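Side-chain contacts in putative acetamidase/formamidase (Yersinia enterocolitica subsp. palearctica serotype O:3, PDB 5UBU), which probably hydrolyses carbon-nitrogen bonds other than peptide bonds in linear amides: residues F36-G41 with A63-I68; F83-N88 with G191-V196; E107-R112 with P168-L173; L185-H190 with I267-P272. All blocks are in the same frame, centred on the assembly; numbering follows the deposited sequence.

Interaction 1. Residues F36-G41 with A63-I68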
loop_
_atom_site.group_PDB
_atom_site.type_symbol
_atom_site.label_atom_id
_atom_site.label_comp_id
_atom_site.label_asym_id
_atom_site.label_seq_id
_atom_site.Cartn_x
_atom_site.Cartn_y
_atom_site.Cartn_z
ATOM N N PHE B 36 32.159 -7.834 11.849
ATOM C CA PHE B 36 30.759 -8.135 11.613
ATOM C C PHE B 36 30.314 -7.328 10.405
ATOM O O PHE B 36 30.840 -6.238 10.167
ATOM C CB PHE B 36 29.946 -7.801 12.852
ATOM C CG PHE B 36 30.201 -8.729 14.002
ATOM C CD1 PHE B 36 31.368 -8.627 14.743
ATOM C CD2 PHE B 36 29.274 -9.708 14.341
ATOM C CE1 PHE B 36 31.617 -9.495 15.789
ATOM C CE2 PHE B 36 29.511 -10.570 15.396
ATOM C CZ PHE B 36 30.685 -10.465 16.119
ATOM N N HIS B 37 29.354 -7.849 9.639
ATOM C CA HIS B 37 28.901 -7.159 8.420
ATOM C C HIS B 37 27.520 -6.558 8.491
ATOM O O HIS B 37 26.624 -7.092 9.151
ATOM C CB HIS B 37 28.960 -8.094 7.204
ATOM C CG HIS B 37 30.294 -8.743 7.008
ATOM N ND1 HIS B 37 30.522 -10.066 7.325
ATOM C CD2 HIS B 37 31.479 -8.248 6.569
ATOM C CE1 HIS B 37 31.783 -10.364 7.064
ATOM N NE2 HIS B 37 32.385 -9.279 6.607
ATOM N N TYR B 38 27.373 -5.445 7.773
ATOM C CA TYR B 38 26.116 -4.705 7.659
ATOM C C TYR B 38 25.489 -4.840 6.261
ATOM O O TYR B 38 24.503 -4.160 5.950
ATOM C CB TYR B 38 26.317 -3.239 8.068
ATOM C CG TYR B 38 26.547 -3.104 9.554
ATOM C CD1 TYR B 38 25.464 -2.966 10.427
ATOM C CD2 TYR B 38 27.832 -3.137 10.098
ATOM C CE1 TYR B 38 25.653 -2.850 11.796
ATOM C CE2 TYR B 38 28.026 -3.017 11.467
ATOM C CZ TYR B 38 26.928 -2.876 12.311
ATOM O OH TYR B 38 27.095 -2.763 13.669
ATOM N N THR B 39 26.074 -5.706 5.429
ATOM C CA THR B 39 25.546 -6.004 4.097
ATOM C C THR B 39 25.745 -7.508 3.875
ATOM O O THR B 39 26.762 -8.075 4.269
ATOM C CB THR B 39 26.162 -5.134 2.972
ATOM O OG1 THR B 39 25.407 -5.311 1.767
ATOM C CG2 THR B 39 27.630 -5.469 2.727
ATOM N N ILE B 40 24.748 -8.142 3.268
ATOM C CA ILE B 40 24.730 -9.586 3.018
ATOM C C ILE B 40 24.825 -9.880 1.524
ATOM O O ILE B 40 23.886 -9.629 0.774
ATOM C CB ILE B 40 23.447 -10.172 3.627
ATOM C CG1 ILE B 40 23.504 -9.976 5.149
ATOM C CG2 ILE B 40 23.281 -11.641 3.254
ATOM C CD1 ILE B 40 22.182 -10.162 5.862
ATOM N N GLY B 41 25.971 -10.417 1.112
ATOM C CA GLY B 41 26.223 -10.724 -0.293
ATOM C C GLY B 41 27.416 -11.654 -0.499
ATOM O O GLY B 41 27.934 -12.240 0.451
ATOM N N ALA B 63 21.758 -5.787 18.068
ATOM C CA ALA B 63 21.461 -4.957 16.900
ATOM C C ALA B 63 22.224 -3.629 16.819
ATOM O O ALA B 63 22.380 -3.078 15.724
ATOM C CB ALA B 63 19.973 -4.681 16.842
ATOM N N PHE B 64 22.701 -3.129 17.953
ATOM C CA PHE B 64 23.424 -1.852 18.004
ATOM C C PHE B 64 24.941 -2.036 18.112
ATOM O O PHE B 64 25.682 -1.061 18.226
ATOM C CB PHE B 64 22.911 -1.030 19.201
ATOM C CG PHE B 64 21.410 -1.062 19.351
ATOM C CD1 PHE B 64 20.595 -0.441 18.402
ATOM C CD2 PHE B 64 20.808 -1.725 20.424
ATOM C CE1 PHE B 64 19.211 -0.477 18.527
ATOM C CE2 PHE B 64 19.431 -1.759 20.541
ATOM C CZ PHE B 64 18.629 -1.140 19.593
ATOM N N GLU B 65 25.382 -3.291 18.036
ATOM C CA GLU B 65 26.794 -3.682 18.159
ATOM C C GLU B 65 27.400 -3.092 19.445
ATOM O O GLU B 65 28.487 -2.530 19.438
ATOM C CB GLU B 65 27.598 -3.324 16.891
ATOM C CG GLU B 65 28.911 -4.097 16.784
ATOM C CD GLU B 65 29.656 -3.927 15.470
ATOM O OE1 GLU B 65 30.464 -4.830 15.142
ATOM O OE2 GLU B 65 29.434 -2.919 14.767
ATOM N N GLY B 66 26.649 -3.224 20.541
ATOM C CA GLY B 66 27.051 -2.738 21.856
ATOM C C GLY B 66 27.183 -1.231 22.037
ATOM O O GLY B 66 27.677 -0.773 23.074
ATOM N N ALA B 67 26.715 -0.450 21.061
ATOM C CA ALA B 67 26.825 1.014 21.135
ATOM C C ALA B 67 25.966 1.645 22.220
ATOM O O ALA B 67 26.261 2.757 22.669
ATOM C CB ALA B 67 26.487 1.637 19.791
ATOM N N ILE B 68 24.909 0.943 22.634
ATOM C CA ILE B 68 23.998 1.438 23.668
ATOM C C ILE B 68 24.157 0.614 24.944
ATOM O O ILE B 68 24.052 -0.606 24.920
ATOM C CB ILE B 68 22.538 1.433 23.167
ATOM C CG1 ILE B 68 22.413 2.369 21.964
ATOM C CG2 ILE B 68 21.583 1.891 24.258
ATOM C CD1 ILE B 68 21.022 2.448 21.380
HETATM O O HOH W 1 32.477 -5.553 13.386
#

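Interaction 2. Residues F83-N88 with G191-V196. With NA (sodium ion), chain H.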
loop_
_atom_site.group_PDB
_atom_site.type_symbol
_atom_site.label_atom_id
_atom_site.label_comp_id
_atom_site.label_asym_id
_atom_site.label_seq_id
_atom_site.Cartn_x
_atom_site.Cartn_y
_atom_site.Cartn_z
ATOM N N PHE B 83 22.518 1.192 9.501
ATOM C CA PHE B 83 23.553 0.327 10.074
ATOM C C PHE B 83 23.204 -0.253 11.447
ATOM O O PHE B 83 23.667 0.219 12.482
ATOM C CB PHE B 83 24.913 1.040 10.124
ATOM C CG PHE B 83 25.439 1.435 8.772
ATOM C CD1 PHE B 83 26.223 0.558 8.042
ATOM C CD2 PHE B 83 25.158 2.693 8.230
ATOM C CE1 PHE B 83 26.717 0.920 6.793
ATOM C CE2 PHE B 83 25.650 3.061 6.987
ATOM C CZ PHE B 83 26.427 2.172 6.264
ATOM N N LEU B 84 22.353 -1.273 11.412
ATOM C CA LEU B 84 21.944 -2.037 12.578
ATOM C C LEU B 84 22.102 -3.506 12.200
ATOM O O LEU B 84 22.280 -3.843 11.025
ATOM C CB LEU B 84 20.488 -1.778 12.963
ATOM C CG LEU B 84 20.068 -0.411 13.524
ATOM C CD1 LEU B 84 18.580 -0.448 13.857
ATOM C CD2 LEU B 84 20.885 -0.049 14.768
ATOM N N ASN B 85 22.038 -4.373 13.199
ATOM C CA ASN B 85 22.129 -5.816 12.996
ATOM C C ASN B 85 23.482 -6.288 12.432
ATOM O O ASN B 85 23.556 -6.774 11.303
ATOM C CB ASN B 85 20.974 -6.316 12.101
ATOM C CG ASN B 85 19.608 -5.885 12.600
ATOM O OD1 ASN B 85 19.430 -5.540 13.772
ATOM N ND2 ASN B 85 18.626 -5.910 11.705
ATOM N N PRO B 86 24.562 -6.132 13.217
ATOM C CA PRO B 86 25.864 -6.628 12.776
ATOM C C PRO B 86 25.753 -8.138 12.559
ATOM O O PRO B 86 25.252 -8.845 13.436
ATOM C CB PRO B 86 26.776 -6.312 13.962
ATOM C CG PRO B 86 25.857 -6.190 15.123
ATOM C CD PRO B 86 24.650 -5.524 14.550
ATOM N N GLN B 87 26.220 -8.615 11.407
ATOM C CA GLN B 87 26.094 -10.034 11.050
ATOM C C GLN B 87 27.302 -10.925 11.229
ATOM O O GLN B 87 28.420 -10.520 10.938
ATOM C CB GLN B 87 25.706 -10.141 9.559
ATOM C CG GLN B 87 24.371 -9.505 9.216
ATOM C CD GLN B 87 23.213 -10.219 9.875
ATOM O OE1 GLN B 87 23.024 -11.434 9.700
ATOM N NE2 GLN B 87 22.403 -9.462 10.607
ATOM N N ASN B 88 27.050 -12.136 11.727
ATOM C CA ASN B 88 28.073 -13.178 11.807
ATOM C C ASN B 88 28.020 -13.840 10.436
ATOM O O ASN B 88 26.953 -13.893 9.812
ATOM C CB ASN B 88 27.776 -14.201 12.902
ATOM C CG ASN B 88 28.261 -13.761 14.253
ATOM O OD1 ASN B 88 27.487 -13.351 15.101
ATOM N ND2 ASN B 88 29.574 -13.805 14.445
ATOM N N GLY B 191 16.117 -14.290 2.782
ATOM C CA GLY B 191 15.934 -14.330 4.227
ATOM C C GLY B 191 16.131 -12.889 4.676
ATOM O O GLY B 191 15.395 -11.994 4.251
ATOM N N GLY B 192 17.117 -12.662 5.538
ATOM C CA GLY B 192 17.427 -11.312 6.002
ATOM C C GLY B 192 16.770 -10.943 7.317
ATOM O O GLY B 192 16.464 -11.817 8.131
ATOM N N ASN B 193 16.551 -9.640 7.505
ATOM C CA ASN B 193 15.952 -9.090 8.722
ATOM C C ASN B 193 14.433 -9.299 8.705
ATOM O O ASN B 193 13.650 -8.355 8.557
ATOM C CB ASN B 193 16.305 -7.598 8.832
ATOM C CG ASN B 193 15.948 -7.001 10.177
ATOM O OD1 ASN B 193 15.863 -7.706 11.177
ATOM N ND2 ASN B 193 15.778 -5.687 10.213
HETATM N N MSE B 194 14.033 -10.553 8.876
HETATM C CA MSE B 194 12.624 -10.937 8.851
HETATM C C MSE B 194 11.888 -10.643 10.131
HETATM O O MSE B 194 10.699 -10.344 10.105
HETATM C CB MSE B 194 12.529 -12.438 8.590
HETATM C CG MSE B 194 13.104 -12.812 7.227
HETATM SE SE MSE B 194 13.151 -14.764 7.021
HETATM C CE MSE B 194 14.565 -15.210 8.314
ATOM N N ASP B 195 12.583 -10.743 11.259
ATOM C CA ASP B 195 11.981 -10.508 12.569
ATOM C C ASP B 195 10.673 -11.303 12.738
ATOM O O ASP B 195 9.626 -10.744 13.037
ATOM C CB ASP B 195 11.750 -9.010 12.803
ATOM C CG ASP B 195 13.042 -8.195 12.843
ATOM O OD1 ASP B 195 14.125 -8.746 13.145
ATOM O OD2 ASP B 195 12.961 -6.972 12.597
ATOM N N VAL B 196 10.755 -12.609 12.509
ATOM C CA VAL B 196 9.621 -13.516 12.663
ATOM C C VAL B 196 9.870 -14.265 13.975
ATOM O O VAL B 196 10.811 -15.060 14.052
ATOM C CB VAL B 196 9.512 -14.503 11.478
ATOM C CG1 VAL B 196 8.448 -15.565 11.744
ATOM C CG2 VAL B 196 9.200 -13.754 10.193
HETATM NA NA NA H . 15.581 -7.023 13.292
HETATM O O HOH W 2 14.336 -4.393 13.182
#

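Interaction 3. Residues E107-R112 with P168-L173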
loop_
_atom_site.group_PDB
_atom_site.type_symbol
_atom_site.label_atom_id
_atom_site.label_comp_id
_atom_site.label_asym_id
_atom_site.label_seq_id
_atom_site.Cartn_x
_atom_site.Cartn_y
_atom_site.Cartn_z
ATOM N N GLU B 107 19.071 -24.892 17.832
ATOM C CA GLU B 107 18.951 -25.780 18.984
ATOM C C GLU B 107 18.643 -25.025 20.251
ATOM O O GLU B 107 17.757 -25.419 21.017
ATOM C CB GLU B 107 20.245 -26.558 19.236
ATOM C CG GLU B 107 20.670 -27.522 18.146
ATOM C CD GLU B 107 21.895 -28.316 18.537
ATOM O OE1 GLU B 107 22.439 -29.051 17.679
ATOM O OE2 GLU B 107 22.332 -28.193 19.703
ATOM N N SER B 108 19.405 -23.955 20.472
ATOM C CA SER B 108 19.285 -23.154 21.672
ATOM C C SER B 108 19.827 -21.740 21.512
ATOM O O SER B 108 20.629 -21.457 20.616
ATOM C CB SER B 108 20.047 -23.847 22.798
ATOM O OG SER B 108 21.403 -24.039 22.436
HETATM N N MSE B 109 19.376 -20.862 22.409
HETATM C CA MSE B 109 19.775 -19.460 22.424
HETATM C C MSE B 109 19.831 -19.020 23.861
HETATM O O MSE B 109 18.821 -19.057 24.566
HETATM C CB MSE B 109 18.759 -18.624 21.656
HETATM C CG MSE B 109 18.818 -18.881 20.158
HETATM SE SE MSE B 109 17.555 -17.692 19.235
HETATM C CE MSE B 109 18.468 -15.980 19.552
ATOM N N LEU B 110 21.015 -18.623 24.315
ATOM C CA LEU B 110 21.203 -18.170 25.696
ATOM C C LEU B 110 21.791 -16.764 25.685
ATOM O O LEU B 110 22.454 -16.385 24.717
ATOM C CB LEU B 110 22.157 -19.109 26.441
ATOM C CG LEU B 110 21.768 -20.592 26.505
ATOM C CD1 LEU B 110 22.876 -21.411 27.139
ATOM C CD2 LEU B 110 20.438 -20.772 27.231
ATOM N N PRO B 111 21.533 -15.971 26.740
ATOM C CA PRO B 111 22.120 -14.629 26.778
ATOM C C PRO B 111 23.615 -14.738 27.031
ATOM O O PRO B 111 24.047 -15.608 27.786
ATOM C CB PRO B 111 21.388 -13.936 27.934
ATOM C CG PRO B 111 20.799 -15.030 28.751
ATOM C CD PRO B 111 20.590 -16.208 27.850
ATOM N N ARG B 112 24.385 -13.867 26.389
ATOM C CA ARG B 112 25.837 -13.877 26.491
ATOM C C ARG B 112 26.338 -12.724 27.348
ATOM O O ARG B 112 25.791 -11.625 27.295
ATOM C CB ARG B 112 26.420 -13.808 25.075
ATOM C CG ARG B 112 27.912 -14.093 24.971
ATOM C CD ARG B 112 28.316 -14.310 23.524
ATOM N NE ARG B 112 28.097 -13.128 22.693
ATOM C CZ ARG B 112 28.984 -12.146 22.492
ATOM N NH1 ARG B 112 30.196 -12.181 23.038
ATOM N NH2 ARG B 112 28.658 -11.119 21.706
ATOM N N PRO B 168 13.302 -16.521 22.984
ATOM C CA PRO B 168 14.269 -15.998 22.036
ATOM C C PRO B 168 14.084 -16.483 20.599
ATOM O O PRO B 168 13.483 -17.534 20.364
ATOM C CB PRO B 168 15.594 -16.513 22.590
ATOM C CG PRO B 168 15.226 -17.832 23.177
ATOM C CD PRO B 168 13.873 -17.612 23.792
ATOM N N HIS B 169 14.583 -15.684 19.660
ATOM C CA HIS B 169 14.536 -16.012 18.237
ATOM C C HIS B 169 15.508 -15.118 17.493
ATOM O O HIS B 169 15.906 -14.061 17.989
ATOM C CB HIS B 169 13.137 -15.836 17.656
ATOM C CG HIS B 169 12.635 -14.432 17.706
ATOM N ND1 HIS B 169 12.008 -13.913 18.819
ATOM C CD2 HIS B 169 12.655 -13.438 16.785
ATOM C CE1 HIS B 169 11.674 -12.657 18.589
ATOM N NE2 HIS B 169 12.051 -12.343 17.360
ATOM N N ILE B 170 15.878 -15.556 16.297
ATOM C CA ILE B 170 16.798 -14.827 15.442
ATOM C C ILE B 170 16.035 -13.882 14.523
ATOM O O ILE B 170 15.107 -14.279 13.830
ATOM C CB ILE B 170 17.658 -15.811 14.619
ATOM C CG1 ILE B 170 18.600 -16.601 15.543
ATOM C CG2 ILE B 170 18.468 -15.084 13.552
ATOM C CD1 ILE B 170 19.647 -15.760 16.251
ATOM N N GLY B 171 16.443 -12.622 14.531
ATOM C CA GLY B 171 15.824 -11.598 13.707
ATOM C C GLY B 171 16.355 -11.617 12.288
ATOM O O GLY B 171 15.588 -11.448 11.349
ATOM N N THR B 172 17.665 -11.811 12.139
ATOM C CA THR B 172 18.307 -11.850 10.821
ATOM C C THR B 172 18.989 -13.184 10.536
ATOM O O THR B 172 20.019 -13.492 11.116
ATOM C CB THR B 172 19.376 -10.741 10.648
ATOM O OG1 THR B 172 20.416 -10.912 11.621
ATOM C CG2 THR B 172 18.765 -9.350 10.791
ATOM N N LEU B 173 18.396 -13.966 9.645
ATOM C CA LEU B 173 18.937 -15.254 9.232
ATOM C C LEU B 173 18.877 -15.223 7.708
ATOM O O LEU B 173 17.807 -15.055 7.133
ATOM C CB LEU B 173 18.116 -16.413 9.797
ATOM C CG LEU B 173 18.662 -17.817 9.500
ATOM C CD1 LEU B 173 20.062 -17.989 10.091
ATOM C CD2 LEU B 173 17.726 -18.902 10.019
#

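Interaction 4. Residues L185-H190 with I267-P272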
loop_
_atom_site.group_PDB
_atom_site.type_symbol
_atom_site.label_atom_id
_atom_site.label_comp_id
_atom_site.label_asym_id
_atom_site.label_seq_id
_atom_site.Cartn_x
_atom_site.Cartn_y
_atom_site.Cartn_z
ATOM N N LEU B 185 19.489 -4.683 7.371
ATOM C CA LEU B 185 18.221 -4.226 7.919
ATOM C C LEU B 185 17.041 -4.703 7.067
ATOM O O LEU B 185 15.898 -4.661 7.519
ATOM C CB LEU B 185 18.204 -2.699 7.986
ATOM C CG LEU B 185 17.093 -2.056 8.832
ATOM C CD1 LEU B 185 17.315 -2.372 10.299
ATOM C CD2 LEU B 185 17.047 -0.553 8.636
ATOM N N THR B 186 17.322 -5.185 5.859
ATOM C CA THR B 186 16.282 -5.611 4.923
ATOM C C THR B 186 16.060 -7.135 4.746
ATOM O O THR B 186 17.024 -7.882 4.585
ATOM C CB THR B 186 16.611 -5.048 3.512
ATOM O OG1 THR B 186 16.727 -3.623 3.569
ATOM C CG2 THR B 186 15.537 -5.415 2.502
ATOM N N PRO B 187 14.790 -7.592 4.805
ATOM C CA PRO B 187 14.456 -8.983 4.516
ATOM C C PRO B 187 14.037 -9.063 3.051
ATOM O O PRO B 187 13.502 -8.086 2.510
ATOM C CB PRO B 187 13.251 -9.250 5.395
ATOM C CG PRO B 187 12.573 -7.933 5.498
ATOM C CD PRO B 187 13.649 -6.884 5.420
ATOM N N ASP B 188 14.267 -10.205 2.408
ATOM C CA ASP B 188 13.906 -10.348 0.996
ATOM C C ASP B 188 13.794 -11.851 0.687
ATOM O O ASP B 188 13.519 -12.645 1.591
ATOM C CB ASP B 188 14.972 -9.621 0.148
ATOM C CG ASP B 188 14.453 -9.148 -1.190
ATOM O OD1 ASP B 188 13.707 -9.898 -1.876
ATOM O OD2 ASP B 188 14.834 -8.012 -1.557
ATOM N N ASN B 189 13.994 -12.248 -0.569
ATOM C CA ASN B 189 13.898 -13.678 -0.935
ATOM C C ASN B 189 15.092 -14.540 -0.502
ATOM O O ASN B 189 15.129 -15.743 -0.774
ATOM C CB ASN B 189 13.615 -13.846 -2.443
ATOM C CG ASN B 189 14.701 -13.264 -3.338
ATOM O OD1 ASN B 189 15.866 -13.162 -2.968
ATOM N ND2 ASN B 189 14.313 -12.913 -4.542
ATOM N N HIS B 190 16.053 -13.904 0.157
ATOM C CA HIS B 190 17.257 -14.570 0.649
ATOM C C HIS B 190 17.203 -14.757 2.166
ATOM O O HIS B 190 18.129 -15.318 2.759
ATOM C CB HIS B 190 18.472 -13.708 0.315
ATOM C CG HIS B 190 18.580 -12.469 1.150
ATOM N ND1 HIS B 190 17.625 -11.476 1.137
ATOM C CD2 HIS B 190 19.544 -12.045 2.000
ATOM C CE1 HIS B 190 17.977 -10.509 1.962
ATOM N NE2 HIS B 190 19.141 -10.826 2.498
ATOM N N ILE B 267 7.528 -17.727 4.180
ATOM C CA ILE B 267 7.833 -16.369 4.628
ATOM C C ILE B 267 8.063 -15.405 3.475
ATOM O O ILE B 267 9.062 -15.496 2.784
ATOM C CB ILE B 267 9.079 -16.386 5.535
ATOM C CG1 ILE B 267 8.850 -17.355 6.709
ATOM C CG2 ILE B 267 9.400 -14.981 6.039
ATOM C CD1 ILE B 267 10.062 -17.590 7.585
ATOM N N GLY B 268 7.135 -14.476 3.291
ATOM C CA GLY B 268 7.232 -13.479 2.228
ATOM C C GLY B 268 7.586 -12.119 2.791
ATOM O O GLY B 268 7.192 -11.794 3.910
ATOM N N SER B 269 8.317 -11.317 2.019
ATOM C CA SER B 269 8.708 -9.980 2.462
ATOM C C SER B 269 8.530 -8.957 1.362
ATOM O O SER B 269 9.007 -9.157 0.255
ATOM C CB SER B 269 10.162 -9.973 2.943
ATOM O OG SER B 269 10.328 -10.808 4.064
ATOM N N ALA B 270 7.860 -7.850 1.685
ATOM C CA ALA B 270 7.604 -6.769 0.724
ATOM C C ALA B 270 6.807 -5.613 1.338
ATOM O O ALA B 270 6.524 -5.598 2.533
ATOM C CB ALA B 270 6.835 -7.326 -0.479
ATOM N N ARG B 271 6.512 -4.631 0.492
ATOM C CA ARG B 271 5.654 -3.496 0.819
ATOM C C ARG B 271 4.794 -3.301 -0.428
ATOM O O ARG B 271 5.318 -3.412 -1.540
ATOM C CB ARG B 271 6.406 -2.203 1.107
ATOM C CG ARG B 271 7.229 -2.190 2.374
ATOM C CD ARG B 271 7.580 -0.753 2.742
ATOM N NE ARG B 271 8.324 -0.666 4.001
ATOM C CZ ARG B 271 8.536 0.460 4.690
ATOM N NH1 ARG B 271 8.034 1.621 4.275
ATOM N NH2 ARG B 271 9.229 0.418 5.831
ATOM N N PRO B 272 3.497 -3.006 -0.287
ATOM C CA PRO B 272 2.817 -2.847 0.999
ATOM C C PRO B 272 2.617 -4.187 1.711
ATOM O O PRO B 272 2.976 -5.237 1.163
ATOM C CB PRO B 272 1.505 -2.186 0.609
ATOM C CG PRO B 272 1.237 -2.697 -0.766
ATOM C CD PRO B 272 2.576 -2.836 -1.426
HETATM O O HOH W 3 11.639 -13.074 3.366
#

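Interaction 1. Residues F36-G41 with A63-I68
E65 reaches across to Y38 and F36 from a type I' beta turn that runs from F64 to A67. The turn lies in the loop between strand 55-59 and helix 75-78. Its partner segment is mostly loop and leads into the short strand 39-40. E65 buries the most surface here, followed by Y38. The E65 side chain is extended, with CG anti to the backbone N (chi1 -161°). This carries the carboxylate out to the two aromatic residues. Y38 OH donates a hydrogen bond to E65 OE2 at 2.6 Å. The acceptor oxygen sits at the edge of the tyrosine ring, in its plane. The hydroxyl, in turn, meets that oxygen from above the carboxylate plane, 57° out of it. The ring and carboxylate planes are 61° apart. Toward the F36 side chain the other oxygen, E65 OE1, makes only a packing contact, 3.8 Å from F36 CB. Its salt bridge is with R61, so the two carboxylate oxygens have different partners. Y38 also packs on P86 and on I179 of the second subunit, which places this loop contact beside a subunit interface. No backbone hydrogen bond joins the two segments. Instead, a water bridges them: it accepts from F36 N at 2.8 Å and donates to E65 OE1, also at 2.8 Å.

Interaction 2. Residues F83-N88 with G191-V196
N85 and N193 meet through their side-chain amides at one of the sodium sites. The contact is small and buried. Their amide planes are 74° apart, and the side chains cross at about a right angle. N85 ND2 and N193 ND2 are 3.2 Å apart, but both are donors, so this is not a hydrogen bond. Each is satisfied elsewhere by a backbone carbonyl: N85 ND2 by S184 O and N193 ND2 by L185 O.

Metal bonds dominate segment 191-196. The sodium ion is held by N193 OD1 at 2.2 Å. D195 binds through both oxygens, OD1 at 2.3 Å and OD2 at 2.7 Å. D220 and a water, its O 2.9 Å from the sodium ion, also bind it. N85 OD1 stays 4.2 Å from this ion and does not bind it.

Within segment 83-88, Q87 NE2 donates to N85 O at 3.0 Å, from above the carbonyl plane, and also to T172 OG1.

The two ends of the N193 amide thus have separate tasks. The oxygen binds sodium and the nitrogen binds L185 O, which together would fix the rotation of the group. N85 packs beside the ligand N193, consistent with a second-shell place.

Interaction 3. Residues E107-R112 with P168-L173
Selenium lies against backbone here: the SE atom of M109, a selenomethionine, sits 3.6 Å from both H169 CA and H169 N. The contact joins two beta sheets. M109 belongs to strand 101-111 of the nine-stranded mixed sheet. H169 and I170 belong to strand 169-175 of the sheet that also holds strand 214-222. The chain turns a corner at G171, and the contact uses the part before it. No hydrogen bond crosses between the two segments. The contact is apolar packing, of side chain on side chain and on the H169 backbone. M109 alone makes up its side of the contact. Its chain runs out from CB and bends at the last torsion (chi3 69°), which turns the methyl group toward the second strand. The near end of the side chain meets P168: M109 CB is 3.9 Å from P168 CB and equally far from P168 CG. I170 bends toward M109 as well and crosses it obliquely. The H169 side chain turns the other way. There its NE2 is hydrogen-bonded to Q225, and its ring meets that of H222. Residues on neighbouring strands close in around the contact, with M109 on A221 and both M109 and I170 on T241. Y166 OH is hydrogen-bonded to M109 O, which links the backbone of this strand to the chain just before P168. At the far end of the side chain, M109 CE rests 3.5 Å from I170 CD1 and 3.6 Å from H169 O.

Interaction 4. Residues L185-H190 with I267-P272
S269 turns its hydroxyl toward P187 because OG stands beside the backbone N and anti to the carbonyl carbon (chi1 -63°). S269 OG then lies 3.6 Å from P187 CB and 3.9 Å from P187 CG, so it sits alongside the proline ring. S269 CB faces the backbone where P187 joins D188, 4.1 Å from D188 N. S269 is near the end of strand 263-270. P187 and D188 form a weakly bonded strand of another sheet, so the contact brings two sheets together. No direct hydrogen bond links the segments. A water does so: it donates to D188 O at 2.6 Å and is hydrogen-bonded to S269 OG at 2.7 Å. The same hydroxyl is hydrogen-bonded to T320 on the neighbouring strand, and P187 also packs on T320.

D188 CB points away from S269. D188 OD1 accepts from N189 N at 2.7 Å through the anti lone pair, and OD2 forms a salt bridge with K318.

The S269 hydroxyl therefore has two polar partners, T320 and the water, although it lies against a proline. The water bridges D188 O of one sheet and the S269 hydroxyl of the other.

Overall arrangement
From the N terminus, interaction 1 closes a loop of 21 residues between 36-41 and 63-68. Interaction 2 opens after it and spans 102 residues, from 83-88 to 191-196. Interaction 3 lies wholly within that span and joins strands 101-111 and 169-175. Interaction 4 crosses interaction 2: its segment 185-190 falls inside the span, while 267-272 lies beyond it. Interaction 2 touches all the others. Backbone bonds H37-Q87 and A63-N85 tie it to interaction 1, G192-L173 to interaction 3, and packing of M194 on P187 to interaction 4. I40 also packs on H190, joining interactions 1 and 4. Together they connect the nine-stranded sheet, the curled sheet holding 169-175 and 191-193, and loops 36-38 and 63-68.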